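Local coordinates for conserved hypothetical protein (Deinococcus radiodurans, PDB 2A1V) that is of unknown function but belongs to the YjbR (DUF419) family and folds around an antiparallel beta-sheet flanked by helices, at residues A[58-63]-A[90-95]; A[76-81]-A[96-101]. All blocks are in the same frame, centred on the assembly; numbering follows the deposited sequence. Where two conformers were deposited one is given.

Contact 1 of 2, residues A[58-63]-A[90-95]; sequences RLSLKV and WVTVTL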
loop_
_atom_site.group_PDB
_atom_site.type_symbol
_atom_site.label_atom_id
_atom_site.label_comp_id
_atom_site.label_asym_id
_atom_site.label_seq_id
_atom_site.Cartn_x
_atom_site.Cartn_y
_atom_site.Cartn_z
ATOM N N ARG A 58 1.666 -0.972 11.710
ATOM C CA ARG A 58 0.357 -0.813 11.106
ATOM C C ARG A 58 0.494 -0.198 9.727
ATOM O O ARG A 58 1.095 0.864 9.549
ATOM C CB ARG A 58 -0.579 0.029 11.992
ATOM C CG ARG A 58 -0.436 -0.365 13.438
ATOM C CD ARG A 58 -1.740 -0.432 14.166
ATOM N NE ARG A 58 -1.572 -1.332 15.314
ATOM C CZ ARG A 58 -2.577 -1.793 16.038
ATOM N NH1 ARG A 58 -3.834 -1.425 15.761
ATOM N NH2 ARG A 58 -2.311 -2.593 17.076
ATOM N N LEU A 59 -0.076 -0.918 8.763
ATOM C CA LEU A 59 0.052 -0.596 7.397
ATOM C C LEU A 59 -1.280 -0.049 6.859
ATOM O O LEU A 59 -2.302 -0.754 6.824
ATOM C CB LEU A 59 0.500 -1.845 6.629
ATOM C CG LEU A 59 0.671 -1.603 5.129
ATOM C CD1 LEU A 59 1.722 -0.553 4.890
ATOM C CD2 LEU A 59 0.970 -2.906 4.354
ATOM N N SER A 60 -1.232 1.205 6.432
ATOM C CA SER A 60 -2.364 1.855 5.792
ATOM C C SER A 60 -2.210 1.811 4.268
ATOM O O SER A 60 -1.170 2.139 3.744
ATOM C CB SER A 60 -2.522 3.302 6.285
ATOM O OG SER A 60 -2.952 3.358 7.654
ATOM N N LEU A 61 -3.298 1.465 3.605
ATOM C CA LEU A 61 -3.306 1.292 2.174
ATOM C C LEU A 61 -4.705 1.545 1.598
ATOM O O LEU A 61 -5.686 1.577 2.326
ATOM C CB LEU A 61 -2.772 -0.114 1.796
ATOM C CG LEU A 61 -3.416 -1.382 2.374
ATOM C CD1 LEU A 61 -4.689 -1.752 1.665
ATOM C CD2 LEU A 61 -2.441 -2.563 2.311
ATOM N N LYS A 62 -4.760 1.750 0.279
ATOM C CA LYS A 62 -6.002 2.079 -0.425
ATOM C C LYS A 62 -6.605 0.839 -0.996
ATOM O O LYS A 62 -5.879 -0.043 -1.511
ATOM C CB LYS A 62 -5.789 3.077 -1.583
ATOM C CG LYS A 62 -5.090 4.358 -1.189
ATOM C CD LYS A 62 -5.496 5.587 -2.041
ATOM C CE LYS A 62 -6.917 6.064 -1.859
ATOM N NZ LYS A 62 -7.108 7.386 -2.541
ATOM N N VAL A 63 -7.929 0.793 -0.939
ATOM C CA VAL A 63 -8.715 -0.384 -1.354
ATOM C C VAL A 63 -10.006 0.079 -1.977
ATOM O O VAL A 63 -10.508 1.118 -1.620
ATOM C CB VAL A 63 -9.125 -1.317 -0.163
ATOM C CG1 VAL A 63 -7.951 -2.046 0.428
ATOM C CG2 VAL A 63 -9.873 -0.538 0.913
ATOM N N TRP A 90 -9.339 4.110 2.459
ATOM C CA TRP A 90 -8.155 3.550 3.204
ATOM C C TRP A 90 -8.513 2.615 4.362
ATOM O O TRP A 90 -9.423 2.873 5.142
ATOM C CB TRP A 90 -7.363 4.670 3.825
ATOM C CG TRP A 90 -6.677 5.567 2.890
ATOM C CD1 TRP A 90 -7.206 6.617 2.284
ATOM C CD2 TRP A 90 -5.312 5.494 2.462
ATOM N NE1 TRP A 90 -6.269 7.265 1.529
ATOM C CE2 TRP A 90 -5.088 6.596 1.613
ATOM C CE3 TRP A 90 -4.252 4.604 2.712
ATOM C CZ2 TRP A 90 -3.869 6.818 0.968
ATOM C CZ3 TRP A 90 -3.013 4.846 2.084
ATOM C CH2 TRP A 90 -2.846 5.929 1.219
ATOM N N VAL A 91 -7.768 1.540 4.479
ATOM C CA VAL A 91 -7.824 0.678 5.666
ATOM C C VAL A 91 -6.430 0.637 6.288
ATOM O O VAL A 91 -5.448 0.957 5.617
ATOM C CB VAL A 91 -8.266 -0.769 5.332
ATOM C CG1 VAL A 91 -9.786 -0.814 4.877
ATOM C CG2 VAL A 91 -7.297 -1.455 4.288
ATOM N N THR A 92 -6.361 0.220 7.545
ATOM C CA THR A 92 -5.090 0.078 8.279
ATOM C C THR A 92 -5.043 -1.387 8.774
ATOM O O THR A 92 -5.979 -1.878 9.399
ATOM C CB THR A 92 -4.985 1.181 9.458
ATOM O OG1 THR A 92 -4.895 2.482 8.877
ATOM C CG2 THR A 92 -3.777 0.959 10.371
ATOM N N VAL A 93 -3.992 -2.087 8.380
ATOM C CA VAL A 93 -3.760 -3.496 8.681
ATOM C C VAL A 93 -2.615 -3.647 9.665
ATOM O O VAL A 93 -1.488 -3.114 9.428
ATOM C CB VAL A 93 -3.361 -4.297 7.424
ATOM C CG1 VAL A 93 -3.354 -5.755 7.729
ATOM C CG2 VAL A 93 -4.321 -4.023 6.324
ATOM N N THR A 94 -2.889 -4.377 10.755
ATOM C CA THR A 94 -1.841 -4.693 11.720
ATOM C C THR A 94 -0.940 -5.791 11.168
ATOM O O THR A 94 -1.417 -6.874 10.815
ATOM C CB THR A 94 -2.475 -5.111 13.073
ATOM O OG1 THR A 94 -3.499 -4.172 13.411
ATOM C CG2 THR A 94 -1.434 -5.146 14.206
ATOM N N LEU A 95 0.353 -5.524 11.055
ATOM C CA LEU A 95 1.293 -6.521 10.533
ATOM C C LEU A 95 1.879 -7.426 11.644
ATOM O O LEU A 95 3.086 -7.390 11.992
ATOM C CB LEU A 95 2.406 -5.828 9.758
ATOM C CG LEU A 95 1.991 -4.896 8.619
ATOM C CD1 LEU A 95 3.279 -4.426 7.961
ATOM C CD2 LEU A 95 1.057 -5.554 7.615
#
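Leu59 and Val93 form a hydrogen-bonded pair between antiparallel strands 58-62 and 90-94, whose short axes run at 155°. Leu59 N to Val93 O and Val93 N to Leu59 O both measure 2.7 Å and are almost straight at the hydrogen. Leu61 N to Val91 O and Val91 N to Leu61 O are longer, both 3.0 Å. The strands adjoin in the antiparallel sheet of this YjbR-family protein; one face of the pair carries Arg58, Ser60, Lys62, Trp90, Thr92 and Thr94, the other Leu59, Leu61, Val91 and Val93. Lys62 CG, anti to the carbonyl carbon (chi1 -54°), rests over one face of the Trp90 indole in a CH-pi contact, 3.5 Å from the six-membered-ring centroid, while Lys62 CE lies 3.7 Å from Trp90 NE1. A serine in place of Trp90 would probably leave the Lys62 aliphatic chain without this flat support and open a gap beside Met46 and Leu49. Ser60 OG and Thr92 OG1 share a very short hydrogen bond; Thr92 OG1 also bonds Tyr83 N. Thr94 OG1 lies over the centre of the Arg58 guanidinium, 3.6 Å from NH1. On the opposite face, Leu59 CB meets Leu95 CD2 at 3.9 Å, and Val93 touches Leu104 of helix 101-119.

Contact 2 of 2, residues A[76-81]-A[96-101]; sequences PQSIAP and DGTVPA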
loop_
_atom_site.group_PDB
_atom_site.type_symbol
_atom_site.label_atom_id
_atom_site.label_comp_id
_atom_site.label_asym_id
_atom_site.label_seq_id
_atom_site.Cartn_x
_atom_site.Cartn_y
_atom_site.Cartn_z
ATOM N N PRO A 76 -11.684 -8.670 11.410
ATOM C CA PRO A 76 -12.140 -7.494 12.202
ATOM C C PRO A 76 -11.172 -7.087 13.306
ATOM O O PRO A 76 -11.110 -5.910 13.702
ATOM C CB PRO A 76 -13.456 -7.964 12.812
ATOM C CG PRO A 76 -13.389 -9.490 12.751
ATOM C CD PRO A 76 -12.527 -9.865 11.613
ATOM N N GLN A 77 -10.405 -8.045 13.804
ATOM C CA GLN A 77 -9.425 -7.731 14.820
ATOM C C GLN A 77 -8.132 -7.124 14.235
ATOM O O GLN A 77 -7.366 -6.597 14.992
ATOM C CB GLN A 77 -9.089 -8.972 15.670
ATOM C CG GLN A 77 -10.072 -9.173 16.804
ATOM C CD GLN A 77 -11.435 -9.590 16.305
ATOM O OE1 GLN A 77 -11.584 -10.662 15.736
ATOM N NE2 GLN A 77 -12.417 -8.718 16.463
ATOM N N SER A 78 -7.915 -7.215 12.915
ATOM C CA SER A 78 -6.632 -6.882 12.246
ATOM C C SER A 78 -6.704 -5.809 11.143
ATOM O O SER A 78 -5.653 -5.233 10.722
ATOM C CB SER A 78 -6.014 -8.133 11.652
ATOM O OG SER A 78 -5.577 -9.011 12.665
ATOM N N ILE A 79 -7.916 -5.517 10.683
ATOM C CA ILE A 79 -8.118 -4.509 9.644
ATOM C C ILE A 79 -9.174 -3.535 10.079
ATOM O O ILE A 79 -10.280 -3.942 10.313
ATOM C CB ILE A 79 -8.514 -5.132 8.328
ATOM C CG1 ILE A 79 -7.451 -6.182 7.921
ATOM C CG2 ILE A 79 -8.688 -3.995 7.217
ATOM C CD1 ILE A 79 -7.631 -6.706 6.554
ATOM N N ALA A 80 -8.785 -2.262 10.196
ATOM C CA ALA A 80 -9.587 -1.165 10.674
ATOM C C ALA A 80 -9.775 -0.084 9.598
ATOM O O ALA A 80 -8.985 0.019 8.657
ATOM C CB ALA A 80 -8.885 -0.527 11.912
ATOM N N PRO A 81 -10.769 0.792 9.783
ATOM C CA PRO A 81 -10.893 1.942 8.892
ATOM C C PRO A 81 -9.572 2.760 8.927
ATOM O O PRO A 81 -8.909 2.776 9.950
ATOM C CB PRO A 81 -12.071 2.725 9.522
ATOM C CG PRO A 81 -12.900 1.644 10.188
ATOM C CD PRO A 81 -11.807 0.812 10.842
ATOM N N ASP A 96 1.004 -8.248 12.190
ATOM C CA ASP A 96 1.352 -9.165 13.285
ATOM C C ASP A 96 1.227 -10.608 12.882
ATOM O O ASP A 96 1.274 -11.471 13.745
ATOM C CB ASP A 96 0.475 -8.897 14.505
ATOM C CG ASP A 96 -0.988 -9.013 14.228
ATOM O OD1 ASP A 96 -1.394 -9.340 13.080
ATOM O OD2 ASP A 96 -1.761 -8.762 15.176
ATOM N N GLY A 97 1.047 -10.890 11.598
ATOM C CA GLY A 97 0.978 -12.264 11.159
ATOM C C GLY A 97 -0.416 -12.861 11.122
ATOM O O GLY A 97 -0.580 -14.007 10.701
ATOM N N THR A 98 -1.429 -12.058 11.482
ATOM C CA THR A 98 -2.795 -12.502 11.555
ATOM C C THR A 98 -3.497 -12.420 10.221
ATOM O O THR A 98 -4.528 -13.038 10.039
ATOM C CB THR A 98 -3.597 -11.692 12.624
ATOM O OG1 THR A 98 -3.450 -10.262 12.432
ATOM C CG2 THR A 98 -3.113 -12.038 13.981
ATOM N N VAL A 99 -2.963 -11.635 9.287
ATOM C CA VAL A 99 -3.483 -11.619 7.917
ATOM C C VAL A 99 -2.404 -12.265 7.026
ATOM O O VAL A 99 -1.226 -11.922 7.139
ATOM C CB VAL A 99 -3.802 -10.149 7.476
ATOM C CG1 VAL A 99 -4.142 -10.051 6.013
ATOM C CG2 VAL A 99 -4.924 -9.576 8.325
ATOM N N PRO A 100 -2.794 -13.231 6.172
ATOM C CA PRO A 100 -1.837 -13.908 5.342
ATOM C C PRO A 100 -0.950 -12.959 4.534
ATOM O O PRO A 100 -1.450 -12.037 3.927
ATOM C CB PRO A 100 -2.740 -14.744 4.411
ATOM C CG PRO A 100 -3.937 -15.009 5.183
ATOM C CD PRO A 100 -4.149 -13.776 5.971
ATOM N N ALA A 101 0.348 -13.234 4.557
ATOM C CA ALA A 101 1.379 -12.445 3.899
ATOM C C ALA A 101 1.104 -12.227 2.416
ATOM O O ALA A 101 1.367 -11.139 1.872
ATOM C CB ALA A 101 2.722 -13.115 4.064
HETATM O O HOH W 1 -4.446 -8.138 15.110
#
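Ser78 lies against the loop 96-101 with both of its side-chain atoms, its CB packing on Val99 CG2 at 3.8 Å and its OG reaching Thr98 OG1. With OG anti to the carbonyl carbon (chi1 -69°), the hydroxyl comes within 2.5 Å of Thr98 OG1, a very short hydrogen bond between the two hydroxyls. The second link between the segments is a water molecule. It donates to Asp96 OD2 at 2.8 Å and is hydrogen-bonded to Ser78 OG at the same distance, while its bond to Gln77 O is weak. The two carboxylate oxygens of Asp96 therefore have different tasks. OD2 faces the water, whereas OD1 accepts the backbone N-H of Thr98, with Asp96 OD1 to Thr98 N at 3.2 Å, which makes an Asx turn; the donor stands well above the carboxylate plane. Thr98 OG1 is also placed against Asp96 OD1, but so close that the bond is doubtful in its details. At the middle of the turn Gly97, with phi 91°, takes a backbone shape in which a side chain would collide with the carbonyl oxygen of Asp96. Beside these polar groups the contact becomes apolar, with Ile79 CG1 4.3 Å from Val99 CG2. Val99 also touches His75, and Pro100 follows at the N-cap position of helix 101-119. Ile79 begins strand 79-81, at one edge of the sheet, and its side chain touches Leu71 and Arg72 of helix 65-74 and Val91 and Val93 of strand 90-94.

In the fold
The centres of contact 1 and contact 2 lie about 9 Å apart on the same side of the chain's centre, and their segments alternate in sequence: 58-63, 76-81, 90-95, 96-101. Strand 90-94 is the shared element. It pairs with strand 58-62 along one side and with strand 79-81, at one edge of the sheet, along the other, where Thr92 N to Ala80 O and Thr94 N to Ser78 O, both 2.9 Å, are probable backbone hydrogen bonds. The chain thus adds the edge strand before the one that separates it from strand 58-62. Contact 1 lies deeper in the sheet, while contact 2 ties the start of the edge strand to the loop leading from strand 90-94 into helix 101-119.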